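Long-range contact in viral structural protein 4 (PDB 6TZ0), which binds GTP and probably acts as an NTPase that assists the viral RNA-dependent RNA polymerase during transcription inside the capsid: residues D384-K394 / L409-Q420. Numbering follows the deposited sequence.
Sequences DAYGRWLAKNK and LDTDDNESYYEQ
The guanidinium of Arg-388 has the carbonyl oxygen Thr-411 O over one face and CB of Asp-384, the N-cap residue of its own helix, on the opposite face, while Asn-414 O sits at its edge. That edge contact is a hydrogen bond: Arg-388 NE gives its N-H to Asn-414 O at 3.1 Å, with the acceptor in the guanidinium plane. Thr-411 O, though 3.0 Å from NE of Arg-388, is badly angled for a bond. CG of Arg-388 lies anti to the carbonyl carbon (chi1 -65°), and the extended chain carries the group into the loop with the type I turn 411-414. Asn-414 steadies that loop, its ND2 donating to Leu-409 O at 3.1 Å.

The Tyr-417 ring takes CD2 of Leu-390 over one face, a CH-pi contact 4.2 Å from the ring centroid. Tyr-386 instead meets Tyr-418 OH at its ring edge; its own hydroxyl bonds to His-466 and Gln-459. Midway along helix 385-393, Leu-409 CD1 reaches Trp-389 CD1 at 4.1 Å.

Ser-416 OG lies against CA of Gly-387, whose O accepts the N-H of Ala-391 and, from the opposite face, that of Tyr-417. Helix 385-393, following outermost strand 378-381 of the parallel sheet with the P-loop-type GTP site, thus packs on the start of helix 417-427 and its preceding loop. Asp-384 lies near Lys-355, a GTP-binding residue with no GTP here. Arg-388 is held by one bond to a neutral carbonyl; Asp-410 and Asp-412, beyond salt-bridge distance, probably add diffuse attraction.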
ATOM      1  N   ASP B 384       0.181  31.731  22.327  1.00 37.64           N
ATOM      2  CA  ASP B 384      -0.378  32.947  21.745  1.00 37.64           C
ATOM      3  C   ASP B 384       0.664  33.720  20.955  1.00 37.64           C
ATOM      4  O   ASP B 384       0.611  34.946  20.898  1.00 37.64           O
ATOM      5  CB  ASP B 384      -0.971  33.833  22.836  1.00 37.64           C
ATOM      6  CG  ASP B 384      -2.233  33.260  23.444  1.00 37.64           C
ATOM      7  OD1 ASP B 384      -2.962  32.537  22.735  1.00 37.64           O
ATOM      8  OD2 ASP B 384      -2.500  33.537  24.630  1.00 37.64           O
ATOM      9  N   ALA B 385       1.621  33.038  20.327  1.00 36.94           N
ATOM     10  CA  ALA B 385       2.695  33.741  19.635  1.00 36.94           C
ATOM     11  C   ALA B 385       2.223  34.329  18.313  1.00 36.94           C
ATOM     12  O   ALA B 385       2.456  35.510  18.030  1.00 36.94           O
ATOM     13  CB  ALA B 385       3.878  32.802  19.415  1.00 36.94           C
ATOM     14  N   TYR B 386       1.556  33.514  17.496  1.00 36.34           N
ATOM     15  CA  TYR B 386       1.026  33.983  16.224  1.00 36.34           C
ATOM     16  C   TYR B 386      -0.075  35.012  16.413  1.00 36.34           C
ATOM     17  O   TYR B 386      -0.188  35.942  15.609  1.00 36.34           O
ATOM     18  CB  TYR B 386       0.506  32.805  15.409  1.00 36.34           C
ATOM     19  CG  TYR B 386      -0.131  33.201  14.104  1.00 36.34           C
ATOM     20  CD1 TYR B 386       0.636  33.666  13.057  1.00 36.34           C
ATOM     21  CD2 TYR B 386      -1.503  33.103  13.919  1.00 36.34           C
ATOM     22  CE1 TYR B 386       0.063  34.032  11.862  1.00 36.34           C
ATOM     23  CE2 TYR B 386      -2.086  33.467  12.725  1.00 36.34           C
ATOM     24  CZ  TYR B 386      -1.298  33.926  11.702  1.00 36.34           C
ATOM     25  OH  TYR B 386      -1.873  34.286  10.511  1.00 36.34           O
ATOM     26  N   GLY B 387      -0.871  34.882  17.476  1.00 38.59           N
ATOM     27  CA  GLY B 387      -1.915  35.859  17.727  1.00 38.59           C
ATOM     28  C   GLY B 387      -1.367  37.218  18.115  1.00 38.59           C
ATOM     29  O   GLY B 387      -1.808  38.246  17.592  1.00 38.59           O
ATOM     30  N   ARG B 388      -0.380  37.243  19.012  1.00 40.80           N
ATOM     31  CA  ARG B 388       0.228  38.506  19.401  1.00 40.80           C
ATOM     32  C   ARG B 388       1.122  39.076  18.310  1.00 40.80           C
ATOM     33  O   ARG B 388       1.398  40.277  18.318  1.00 40.80           O
ATOM     34  CB  ARG B 388       1.022  38.337  20.694  1.00 40.80           C
ATOM     35  CG  ARG B 388       0.173  37.983  21.904  1.00 40.80           C
ATOM     36  CD  ARG B 388       1.008  37.997  23.162  1.00 40.80           C
ATOM     37  NE  ARG B 388       0.288  37.610  24.366  1.00 40.80           N
ATOM     38  CZ  ARG B 388       0.443  36.447  24.982  1.00 40.80           C
ATOM     39  NH1 ARG B 388       1.327  35.571  24.532  1.00 40.80           N
ATOM     40  NH2 ARG B 388      -0.250  36.180  26.075  1.00 40.80           N
ATOM     41  N   TRP B 389       1.581  38.245  17.376  1.00 38.74           N
ATOM     42  CA  TRP B 389       2.273  38.756  16.199  1.00 38.74           C
ATOM     43  C   TRP B 389       1.298  39.415  15.232  1.00 38.74           C
ATOM     44  O   TRP B 389       1.525  40.538  14.767  1.00 38.74           O
ATOM     45  CB  TRP B 389       3.000  37.614  15.505  1.00 38.74           C
ATOM     46  CG  TRP B 389       3.719  38.010  14.270  1.00 38.74           C
ATOM     47  CD1 TRP B 389       4.905  38.666  14.184  1.00 38.74           C
ATOM     48  CD2 TRP B 389       3.265  37.824  12.928  1.00 38.74           C
ATOM     49  NE1 TRP B 389       5.240  38.864  12.870  1.00 38.74           N
ATOM     50  CE2 TRP B 389       4.243  38.363  12.080  1.00 38.74           C
ATOM     51  CE3 TRP B 389       2.130  37.238  12.363  1.00 38.74           C
ATOM     52  CZ2 TRP B 389       4.124  38.332  10.698  1.00 38.74           C
ATOM     53  CZ3 TRP B 389       2.015  37.209  10.994  1.00 38.74           C
ATOM     54  CH2 TRP B 389       3.003  37.753  10.176  1.00 38.74           C
ATOM     55  N   LEU B 390       0.206  38.719  14.914  1.00 38.56           N
ATOM     56  CA  LEU B 390      -0.753  39.182  13.926  1.00 38.56           C
ATOM     57  C   LEU B 390      -1.578  40.355  14.432  1.00 38.56           C
ATOM     58  O   LEU B 390      -2.109  41.117  13.621  1.00 38.56           O
ATOM     59  CB  LEU B 390      -1.650  38.013  13.519  1.00 38.56           C
ATOM     60  CG  LEU B 390      -2.660  38.135  12.382  1.00 38.56           C
ATOM     61  CD1 LEU B 390      -1.950  38.440  11.092  1.00 38.56           C
ATOM     62  CD2 LEU B 390      -3.423  36.845  12.261  1.00 38.56           C
ATOM     63  N   ALA B 391      -1.673  40.542  15.750  1.00 40.94           N
ATOM     64  CA  ALA B 391      -2.340  41.733  16.258  1.00 40.94           C
ATOM     65  C   ALA B 391      -1.534  43.001  16.012  1.00 40.94           C
ATOM     66  O   ALA B 391      -2.100  44.098  16.057  1.00 40.94           O
ATOM     67  CB  ALA B 391      -2.625  41.582  17.747  1.00 40.94           C
ATOM     68  N   LYS B 392      -0.234  42.880  15.759  1.00 42.39           N
ATOM     69  CA  LYS B 392       0.607  44.006  15.382  1.00 42.39           C
ATOM     70  C   LYS B 392       0.837  44.104  13.882  1.00 42.39           C
ATOM     71  O   LYS B 392       0.791  45.203  13.327  1.00 42.39           O
ATOM     72  CB  LYS B 392       1.965  43.909  16.081  1.00 42.39           C
ATOM     73  CG  LYS B 392       1.906  43.988  17.585  1.00 42.39           C
ATOM     74  CD  LYS B 392       1.502  45.372  18.032  1.00 42.39           C
ATOM     75  CE  LYS B 392       1.421  45.465  19.540  1.00 42.39           C
ATOM     76  NZ  LYS B 392       2.758  45.347  20.175  1.00 42.39           N
ATOM     77  N   ASN B 393       1.065  42.979  13.207  1.00 43.48           N
ATOM     78  CA  ASN B 393       1.637  42.981  11.867  1.00 43.48           C
ATOM     79  C   ASN B 393       0.654  42.576  10.774  1.00 43.48           C
ATOM     80  O   ASN B 393       1.080  42.159   9.698  1.00 43.48           O
ATOM     81  CB  ASN B 393       2.855  42.063  11.817  1.00 43.48           C
ATOM     82  CG  ASN B 393       4.042  42.636  12.541  1.00 43.48           C
ATOM     83  OD1 ASN B 393       4.354  43.816  12.403  1.00 43.48           O
ATOM     84  ND2 ASN B 393       4.706  41.811  13.331  1.00 43.48           N
ATOM     85  N   LYS B 394      -0.651  42.711  11.003  1.00 44.77           N
ATOM     86  CA  LYS B 394      -1.604  42.295   9.977  1.00 44.77           C
ATOM     87  C   LYS B 394      -1.779  43.322   8.870  1.00 44.77           C
ATOM     88  O   LYS B 394      -2.486  43.042   7.900  1.00 44.77           O
ATOM     89  CB  LYS B 394      -2.970  41.987  10.587  1.00 44.77           C
ATOM     90  CG  LYS B 394      -3.679  43.179  11.194  1.00 44.77           C
ATOM     91  CD  LYS B 394      -5.026  42.770  11.757  1.00 44.77           C
ATOM     92  CE  LYS B 394      -5.768  43.952  12.350  1.00 44.77           C
ATOM     93  NZ  LYS B 394      -5.097  44.471  13.565  1.00 44.77           N
ATOM     94  N   LEU B 409       7.343  39.879  21.373  1.00 43.11           N
ATOM     95  CA  LEU B 409       5.893  40.021  21.343  1.00 43.11           C
ATOM     96  C   LEU B 409       5.156  38.971  22.165  1.00 43.11           C
ATOM     97  O   LEU B 409       3.928  39.029  22.232  1.00 43.11           O
ATOM     98  CB  LEU B 409       5.377  39.977  19.905  1.00 43.11           C
ATOM     99  CG  LEU B 409       5.704  41.177  19.026  1.00 43.11           C
ATOM    100  CD1 LEU B 409       5.222  40.944  17.612  1.00 43.11           C
ATOM    101  CD2 LEU B 409       5.080  42.421  19.605  1.00 43.11           C
ATOM    102  N   ASP B 410       5.853  38.027  22.795  1.00 45.49           N
ATOM    103  CA  ASP B 410       5.207  36.981  23.581  1.00 45.49           C
ATOM    104  C   ASP B 410       4.922  37.379  25.011  1.00 45.49           C
ATOM    105  O   ASP B 410       4.771  36.490  25.855  1.00 45.49           O
ATOM    106  CB  ASP B 410       6.054  35.709  23.595  1.00 45.49           C
ATOM    107  CG  ASP B 410       5.934  34.924  22.329  1.00 45.49           C
ATOM    108  OD1 ASP B 410       4.875  35.033  21.690  1.00 45.49           O
ATOM    109  OD2 ASP B 410       6.880  34.185  21.988  1.00 45.49           O
ATOM    110  N   THR B 411       4.847  38.660  25.330  1.00 48.59           N
ATOM    111  CA  THR B 411       4.618  39.034  26.711  1.00 48.59           C
ATOM    112  C   THR B 411       3.127  38.995  27.030  1.00 48.59           C
ATOM    113  O   THR B 411       2.275  38.883  26.150  1.00 48.59           O
ATOM    114  CB  THR B 411       5.208  40.413  26.995  1.00 48.59           C
ATOM    115  OG1 THR B 411       4.538  41.397  26.202  1.00 48.59           O
ATOM    116  CG2 THR B 411       6.685  40.420  26.651  1.00 48.59           C
ATOM    117  N   ASP B 412       2.824  39.084  28.323  1.00 52.75           N
ATOM    118  CA  ASP B 412       1.450  38.980  28.795  1.00 52.75           C
ATOM    119  C   ASP B 412       0.641  40.229  28.469  1.00 52.75           C
ATOM    120  O   ASP B 412      -0.580  40.150  28.310  1.00 52.75           O
ATOM    121  CB  ASP B 412       1.457  38.729  30.305  1.00 52.75           C
ATOM    122  CG  ASP B 412       0.151  38.160  30.826  1.00 52.75           C
ATOM    123  OD1 ASP B 412      -0.769  37.892  30.027  1.00 52.75           O
ATOM    124  OD2 ASP B 412       0.046  37.981  32.057  1.00 52.75           O
ATOM    125  N   ASP B 413       1.296  41.381  28.349  1.00 52.60           N
ATOM    126  CA  ASP B 413       0.584  42.634  28.132  1.00 52.60           C
ATOM    127  C   ASP B 413       0.337  42.950  26.662  1.00 52.60           C
ATOM    128  O   ASP B 413       0.035  44.101  26.340  1.00 52.60           O
ATOM    129  CB  ASP B 413       1.334  43.786  28.811  1.00 52.60           C
ATOM    130  CG  ASP B 413       2.779  43.894  28.371  1.00 52.60           C
ATOM    131  OD1 ASP B 413       3.252  43.029  27.607  1.00 52.60           O
ATOM    132  OD2 ASP B 413       3.450  44.854  28.802  1.00 52.60           O
ATOM    133  N   ASN B 414       0.464  41.975  25.770  1.00 47.99           N
ATOM    134  CA  ASN B 414       0.083  42.150  24.378  1.00 47.99           C
ATOM    135  C   ASN B 414      -1.208  41.389  24.114  1.00 47.99           C
ATOM    136  O   ASN B 414      -1.333  40.221  24.490  1.00 47.99           O
ATOM    137  CB  ASN B 414       1.187  41.653  23.443  1.00 47.99           C
ATOM    138  CG  ASN B 414       2.423  42.515  23.491  1.00 47.99           C
ATOM    139  OD1 ASN B 414       2.339  43.738  23.538  1.00 47.99           O
ATOM    140  ND2 ASN B 414       3.585  41.880  23.470  1.00 47.99           N
ATOM    141  N   GLU B 415      -2.160  42.046  23.466  1.00 46.62           N
ATOM    142  CA  GLU B 415      -3.435  41.416  23.170  1.00 46.62           C
ATOM    143  C   GLU B 415      -3.319  40.596  21.891  1.00 46.62           C
ATOM    144  O   GLU B 415      -2.564  40.936  20.980  1.00 46.62           O
ATOM    145  CB  GLU B 415      -4.524  42.483  23.045  1.00 46.62           C
ATOM    146  CG  GLU B 415      -5.952  41.970  22.962  1.00 46.62           C
ATOM    147  CD  GLU B 415      -6.965  43.098  22.963  1.00 46.62           C
ATOM    148  OE1 GLU B 415      -6.543  44.272  22.998  1.00 46.62           O
ATOM    149  OE2 GLU B 415      -8.180  42.815  22.939  1.00 46.62           O
ATOM    150  N   SER B 416      -4.053  39.493  21.841  1.00 42.72           N
ATOM    151  CA  SER B 416      -4.016  38.580  20.712  1.00 42.72           C
ATOM    152  C   SER B 416      -5.101  38.926  19.700  1.00 42.72           C
ATOM    153  O   SER B 416      -6.091  39.586  20.015  1.00 42.72           O
ATOM    154  CB  SER B 416      -4.182  37.138  21.186  1.00 42.72           C
ATOM    155  OG  SER B 416      -4.207  36.244  20.094  1.00 42.72           O
ATOM    156  N   TYR B 417      -4.893  38.467  18.465  1.00 39.86           N
ATOM    157  CA  TYR B 417      -5.833  38.739  17.381  1.00 39.86           C
ATOM    158  C   TYR B 417      -7.128  37.958  17.556  1.00 39.86           C
ATOM    159  O   TYR B 417      -8.227  38.503  17.366  1.00 39.86           O
ATOM    160  CB  TYR B 417      -5.171  38.401  16.047  1.00 39.86           C
ATOM    161  CG  TYR B 417      -6.036  38.610  14.832  1.00 39.86           C
ATOM    162  CD1 TYR B 417      -6.288  39.884  14.351  1.00 39.86           C
ATOM    163  CD2 TYR B 417      -6.590  37.529  14.157  1.00 39.86           C
ATOM    164  CE1 TYR B 417      -7.074  40.078  13.240  1.00 39.86           C
ATOM    165  CE2 TYR B 417      -7.381  37.715  13.044  1.00 39.86           C
ATOM    166  CZ  TYR B 417      -7.616  38.991  12.591  1.00 39.86           C
ATOM    167  OH  TYR B 417      -8.402  39.178  11.479  1.00 39.86           O
ATOM    168  N   TYR B 418      -7.016  36.682  17.935  1.00 38.37           N
ATOM    169  CA  TYR B 418      -8.201  35.855  18.112  1.00 38.37           C
ATOM    170  C   TYR B 418      -9.018  36.291  19.318  1.00 38.37           C
ATOM    171  O   TYR B 418     -10.240  36.118  19.326  1.00 38.37           O
ATOM    172  CB  TYR B 418      -7.812  34.388  18.252  1.00 38.37           C
ATOM    173  CG  TYR B 418      -7.138  33.809  17.039  1.00 38.37           C
ATOM    174  CD1 TYR B 418      -7.832  33.650  15.850  1.00 38.37           C
ATOM    175  CD2 TYR B 418      -5.829  33.357  17.101  1.00 38.37           C
ATOM    176  CE1 TYR B 418      -7.227  33.109  14.743  1.00 38.37           C
ATOM    177  CE2 TYR B 418      -5.222  32.802  16.004  1.00 38.37           C
ATOM    178  CZ  TYR B 418      -5.926  32.682  14.828  1.00 38.37           C
ATOM    179  OH  TYR B 418      -5.323  32.127  13.733  1.00 38.37           O
ATOM    180  N   GLU B 419      -8.368  36.875  20.327  1.00 42.45           N
ATOM    181  CA  GLU B 419      -9.093  37.401  21.476  1.00 42.45           C
ATOM    182  C   GLU B 419      -9.941  38.601  21.082  1.00 42.45           C
ATOM    183  O   GLU B 419     -11.077  38.745  21.547  1.00 42.45           O
ATOM    184  CB  GLU B 419      -8.106  37.773  22.578  1.00 42.45           C
ATOM    185  CG  GLU B 419      -7.348  36.579  23.110  1.00 42.45           C
ATOM    186  CD  GLU B 419      -6.331  36.940  24.167  1.00 42.45           C
ATOM    187  OE1 GLU B 419      -6.124  38.145  24.418  1.00 42.45           O
ATOM    188  OE2 GLU B 419      -5.732  36.011  24.747  1.00 42.45           O
ATOM    189  N   GLN B 420      -9.417  39.448  20.196  1.00 42.10           N
ATOM    190  CA  GLN B 420     -10.173  40.585  19.683  1.00 42.10           C
ATOM    191  C   GLN B 420     -11.352  40.131  18.834  1.00 42.10           C
ATOM    192  O   GLN B 420     -12.462  40.666  18.970  1.00 42.10           O
ATOM    193  CB  GLN B 420      -9.241  41.480  18.875  1.00 42.10           C
ATOM    194  CG  GLN B 420      -8.155  42.113  19.711  1.00 42.10           C
ATOM    195  CD  GLN B 420      -7.098  42.799  18.881  1.00 42.10           C
ATOM    196  OE1 GLN B 420      -7.118  42.739  17.654  1.00 42.10           O
ATOM    197  NE2 GLN B 420      -6.153  43.446  19.550  1.00 42.10           N
TER